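Pyridine synthase TbtD (Thermobispora bispora, PDB 5WA4) probably catalyses the formal [4+2] aza-cycloaddition that builds the central pyridine ring of the thiopeptide thiomuracin, acting on a leader-bearing peptide substrate. Local coordinates at residues Leu253-Glu265 / Ser308-Thr321. Numbering follows the deposited sequence.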
# COMPACT_ATOMS: atom_id res chain seq x y z
N LEU E 253 37.00 2.78 -17.82
CA LEU E 253 35.63 3.06 -17.41
C LEU E 253 35.38 4.57 -17.43
O LEU E 253 34.25 5.00 -17.63
CB LEU E 253 35.34 2.51 -16.01
CG LEU E 253 34.56 1.21 -15.88
CD1 LEU E 253 33.94 1.14 -14.51
CD2 LEU E 253 33.52 1.13 -16.96
N ARG E 254 36.43 5.37 -17.22
CA ARG E 254 36.28 6.82 -17.18
C ARG E 254 35.65 7.36 -18.47
O ARG E 254 34.70 8.14 -18.38
CB ARG E 254 37.62 7.51 -16.90
CG ARG E 254 37.47 8.62 -15.88
CD ARG E 254 38.79 9.28 -15.52
NE ARG E 254 39.15 9.10 -14.11
CZ ARG E 254 40.18 8.36 -13.70
NH1 ARG E 254 40.97 7.76 -14.60
NH2 ARG E 254 40.44 8.24 -12.40
N PRO E 255 36.12 6.94 -19.65
CA PRO E 255 35.36 7.35 -20.83
C PRO E 255 33.90 6.95 -20.73
O PRO E 255 33.05 7.80 -20.94
CB PRO E 255 36.05 6.60 -21.98
CG PRO E 255 37.39 6.37 -21.50
CD PRO E 255 37.25 6.07 -20.04
N ILE E 256 33.61 5.68 -20.41
CA ILE E 256 32.23 5.21 -20.28
C ILE E 256 31.40 6.11 -19.32
O ILE E 256 30.28 6.50 -19.65
CB ILE E 256 32.20 3.73 -19.80
CG1 ILE E 256 32.99 2.84 -20.77
CG2 ILE E 256 30.78 3.20 -19.72
CD1 ILE E 256 32.34 2.71 -22.14
N ARG E 257 31.97 6.48 -18.16
CA ARG E 257 31.28 7.40 -17.23
C ARG E 257 30.93 8.74 -17.90
O ARG E 257 29.79 9.20 -17.83
CB ARG E 257 32.11 7.68 -15.97
CG ARG E 257 31.34 8.57 -14.97
CD ARG E 257 32.16 9.09 -13.78
NE ARG E 257 33.17 10.03 -14.21
CZ ARG E 257 34.14 10.52 -13.44
NH1 ARG E 257 34.25 10.19 -12.16
NH2 ARG E 257 35.02 11.37 -13.96
N GLU E 258 31.93 9.36 -18.53
CA GLU E 258 31.79 10.65 -19.18
C GLU E 258 30.74 10.62 -20.28
O GLU E 258 29.83 11.46 -20.31
CB GLU E 258 33.12 11.09 -19.76
CG GLU E 258 34.18 11.34 -18.70
CD GLU E 258 33.79 12.47 -17.79
OE1 GLU E 258 33.62 13.60 -18.30
OE2 GLU E 258 33.68 12.23 -16.56
N ARG E 259 30.87 9.64 -21.18
CA ARG E 259 29.91 9.43 -22.24
C ARG E 259 28.49 9.15 -21.72
O ARG E 259 27.50 9.51 -22.36
CB ARG E 259 30.36 8.30 -23.14
CG ARG E 259 29.27 7.81 -24.07
CD ARG E 259 29.77 7.77 -25.50
NE ARG E 259 31.06 7.10 -25.56
CZ ARG E 259 31.23 5.81 -25.84
NH1 ARG E 259 30.17 5.04 -26.11
NH2 ARG E 259 32.47 5.31 -25.86
N ALA E 260 28.39 8.52 -20.55
CA ALA E 260 27.07 8.26 -20.00
C ALA E 260 26.46 9.53 -19.39
O ALA E 260 25.23 9.72 -19.46
CB ALA E 260 27.13 7.14 -18.98
N ARG E 261 27.30 10.38 -18.80
CA ARG E 261 26.83 11.62 -18.16
C ARG E 261 26.41 12.62 -19.23
O ARG E 261 25.35 13.23 -19.14
CB ARG E 261 27.89 12.23 -17.26
CG ARG E 261 27.57 13.66 -16.80
CD ARG E 261 28.70 14.28 -15.96
NE ARG E 261 29.71 14.94 -16.79
CZ ARG E 261 30.80 15.54 -16.34
NH1 ARG E 261 31.05 15.58 -15.03
NH2 ARG E 261 31.67 16.10 -17.18
N ALA E 262 27.24 12.76 -20.26
CA ALA E 262 26.84 13.46 -21.45
C ALA E 262 25.48 12.95 -21.97
O ALA E 262 24.55 13.73 -22.11
CB ALA E 262 27.92 13.32 -22.51
N LEU E 263 25.36 11.66 -22.25
CA LEU E 263 24.09 11.08 -22.76
C LEU E 263 22.84 11.37 -21.90
O LEU E 263 21.73 11.55 -22.43
CB LEU E 263 24.24 9.56 -22.91
CG LEU E 263 24.97 9.12 -24.18
CD1 LEU E 263 25.20 7.61 -24.18
CD2 LEU E 263 24.23 9.56 -25.44
N LEU E 264 23.02 11.39 -20.58
CA LEU E 264 21.93 11.70 -19.67
C LEU E 264 21.57 13.18 -19.74
O LEU E 264 20.40 13.52 -19.86
CB LEU E 264 22.29 11.30 -18.24
CG LEU E 264 22.15 9.80 -17.97
CD1 LEU E 264 22.75 9.42 -16.63
CD2 LEU E 264 20.71 9.40 -18.01
N GLU E 265 22.59 14.05 -19.66
CA GLU E 265 22.40 15.49 -19.74
C GLU E 265 21.60 15.96 -20.96
O GLU E 265 20.78 16.86 -20.85
CB GLU E 265 23.75 16.19 -19.77
CG GLU E 265 24.42 16.28 -18.44
CD GLU E 265 25.78 16.88 -18.57
OE1 GLU E 265 26.48 17.01 -17.54
OE2 GLU E 265 26.13 17.23 -19.71
N SER E 308 21.21 13.56 -11.81
CA SER E 308 21.11 12.64 -12.97
C SER E 308 22.29 12.77 -13.98
O SER E 308 22.60 11.81 -14.68
CB SER E 308 19.76 12.82 -13.69
OG SER E 308 19.82 12.40 -15.03
N PRO E 309 22.95 13.93 -14.03
CA PRO E 309 24.29 13.83 -14.64
C PRO E 309 25.24 12.92 -13.84
O PRO E 309 25.24 11.72 -14.08
CB PRO E 309 24.76 15.28 -14.62
CG PRO E 309 23.52 16.05 -14.82
CD PRO E 309 22.46 15.31 -14.04
N ALA E 310 26.01 13.50 -12.91
CA ALA E 310 27.10 12.81 -12.22
C ALA E 310 26.67 11.47 -11.64
O ALA E 310 27.27 10.44 -11.94
CB ALA E 310 27.67 13.69 -11.11
N PHE E 311 25.62 11.51 -10.84
CA PHE E 311 25.16 10.35 -10.10
C PHE E 311 24.49 9.29 -10.97
O PHE E 311 24.51 8.12 -10.62
CB PHE E 311 24.19 10.77 -9.00
CG PHE E 311 23.79 9.65 -8.09
CD1 PHE E 311 24.73 9.07 -7.25
CD2 PHE E 311 22.50 9.15 -8.10
CE1 PHE E 311 24.37 8.03 -6.42
CE2 PHE E 311 22.15 8.10 -7.28
CZ PHE E 311 23.09 7.54 -6.45
N GLY E 312 23.89 9.68 -12.07
CA GLY E 312 23.32 8.71 -12.97
C GLY E 312 24.45 7.96 -13.65
O GLY E 312 24.32 6.80 -13.98
N ALA E 313 25.56 8.64 -13.87
CA ALA E 313 26.64 8.09 -14.67
C ALA E 313 27.43 7.09 -13.82
O ALA E 313 27.80 6.01 -14.29
CB ALA E 313 27.55 9.22 -15.18
N TYR E 314 27.66 7.46 -12.56
CA TYR E 314 28.23 6.56 -11.59
C TYR E 314 27.42 5.25 -11.52
O TYR E 314 27.98 4.19 -11.71
CB TYR E 314 28.30 7.22 -10.21
CG TYR E 314 28.80 6.25 -9.17
CD1 TYR E 314 30.14 5.89 -9.11
CD2 TYR E 314 27.94 5.67 -8.25
CE1 TYR E 314 30.61 4.98 -8.17
CE2 TYR E 314 28.39 4.77 -7.31
CZ TYR E 314 29.72 4.43 -7.27
OH TYR E 314 30.18 3.53 -6.34
N ARG E 315 26.11 5.33 -11.28
CA ARG E 315 25.31 4.12 -11.20
C ARG E 315 25.39 3.29 -12.49
O ARG E 315 25.35 2.06 -12.43
CB ARG E 315 23.83 4.38 -10.83
CG ARG E 315 23.52 5.24 -9.56
CD ARG E 315 22.36 4.58 -8.72
NE ARG E 315 22.91 3.60 -7.77
CZ ARG E 315 22.90 3.68 -6.43
NH1 ARG E 315 22.22 4.65 -5.80
NH2 ARG E 315 23.49 2.74 -5.72
N LEU E 316 25.52 3.91 -13.65
CA LEU E 316 25.59 3.10 -14.86
C LEU E 316 26.91 2.33 -14.90
O LEU E 316 27.00 1.21 -15.43
CB LEU E 316 25.45 3.97 -16.12
CG LEU E 316 25.42 3.15 -17.41
CD1 LEU E 316 24.22 3.47 -18.28
CD2 LEU E 316 26.70 3.36 -18.18
N VAL E 317 27.94 2.94 -14.32
CA VAL E 317 29.28 2.45 -14.51
C VAL E 317 29.57 1.38 -13.42
O VAL E 317 30.13 0.31 -13.72
CB VAL E 317 30.28 3.65 -14.54
CG1 VAL E 317 30.79 4.05 -13.17
CG2 VAL E 317 31.36 3.41 -15.52
N ILE E 318 29.13 1.60 -12.18
CA ILE E 318 29.18 0.53 -11.19
C ILE E 318 28.29 -0.64 -11.66
O ILE E 318 28.60 -1.80 -11.40
CB ILE E 318 28.74 1.00 -9.78
CG1 ILE E 318 29.13 -0.04 -8.73
CG2 ILE E 318 27.27 1.19 -9.69
CD1 ILE E 318 30.57 0.12 -8.21
N ASN E 319 27.20 -0.35 -12.37
CA ASN E 319 26.37 -1.45 -12.84
C ASN E 319 27.03 -2.22 -13.96
O ASN E 319 26.86 -3.44 -14.08
CB ASN E 319 25.01 -0.94 -13.27
CG ASN E 319 23.96 -1.19 -12.22
OD1 ASN E 319 23.74 -0.36 -11.34
ND2 ASN E 319 23.35 -2.37 -12.28
N CYS E 320 27.78 -1.51 -14.78
CA CYS E 320 28.53 -2.16 -15.83
C CYS E 320 29.61 -3.08 -15.20
O CYS E 320 29.89 -4.17 -15.70
CB CYS E 320 29.15 -1.10 -16.77
SG CYS E 320 27.99 -0.46 -18.05
N THR E 321 30.19 -2.65 -14.08
CA THR E 321 31.14 -3.49 -13.38
C THR E 321 30.48 -4.81 -12.95
O THR E 321 31.01 -5.90 -13.23
CB THR E 321 31.72 -2.80 -12.16
OG1 THR E 321 32.53 -1.70 -12.58
CG2 THR E 321 32.58 -3.77 -11.36
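Arg261 lies across Pro309 where helices 244-265 and 307-328 pack against each other. In this member of the lantibiotic dehydratase C-terminal family the two form a crossed helix pair; the segment axes come within 8.1 Å, with 132° between their N-to-C directions. The CB of Arg261 meets Ala313 CB at 3.7 Å. With chi1 at 168°, CG is anti to the backbone N and rests on Pro309, 3.9 Å from Pro309 CB. CD reaches the backbone at Ala310 N. The chain then bends at chi3, and Glu258 CD lies over one face of the guanidinium, toward its rim. Arg261 NH2 and Glu258 OE1 pair by charge alone, at 3.4 Å, with the oxygen well out of the guanidinium plane. Arg257 grips that carboxylate side-on, with NE and NH2 both on Glu258 OE2. Glu265 lays its CG on Pro309 CG at 3.7 Å.

Leu264 is a knob in a hole formed by Ser308, Pro309, Gly312 and Ala313. Ala260 packs its CB on Leu316 CD2. At the other end Leu253 and Val317 meet in the buried part of the contact, beside Thr175 of helix 164-178. Val317 CG2 lies 3.5 Å from Leu253 CD2 and 3.6 Å from Leu253 CD1.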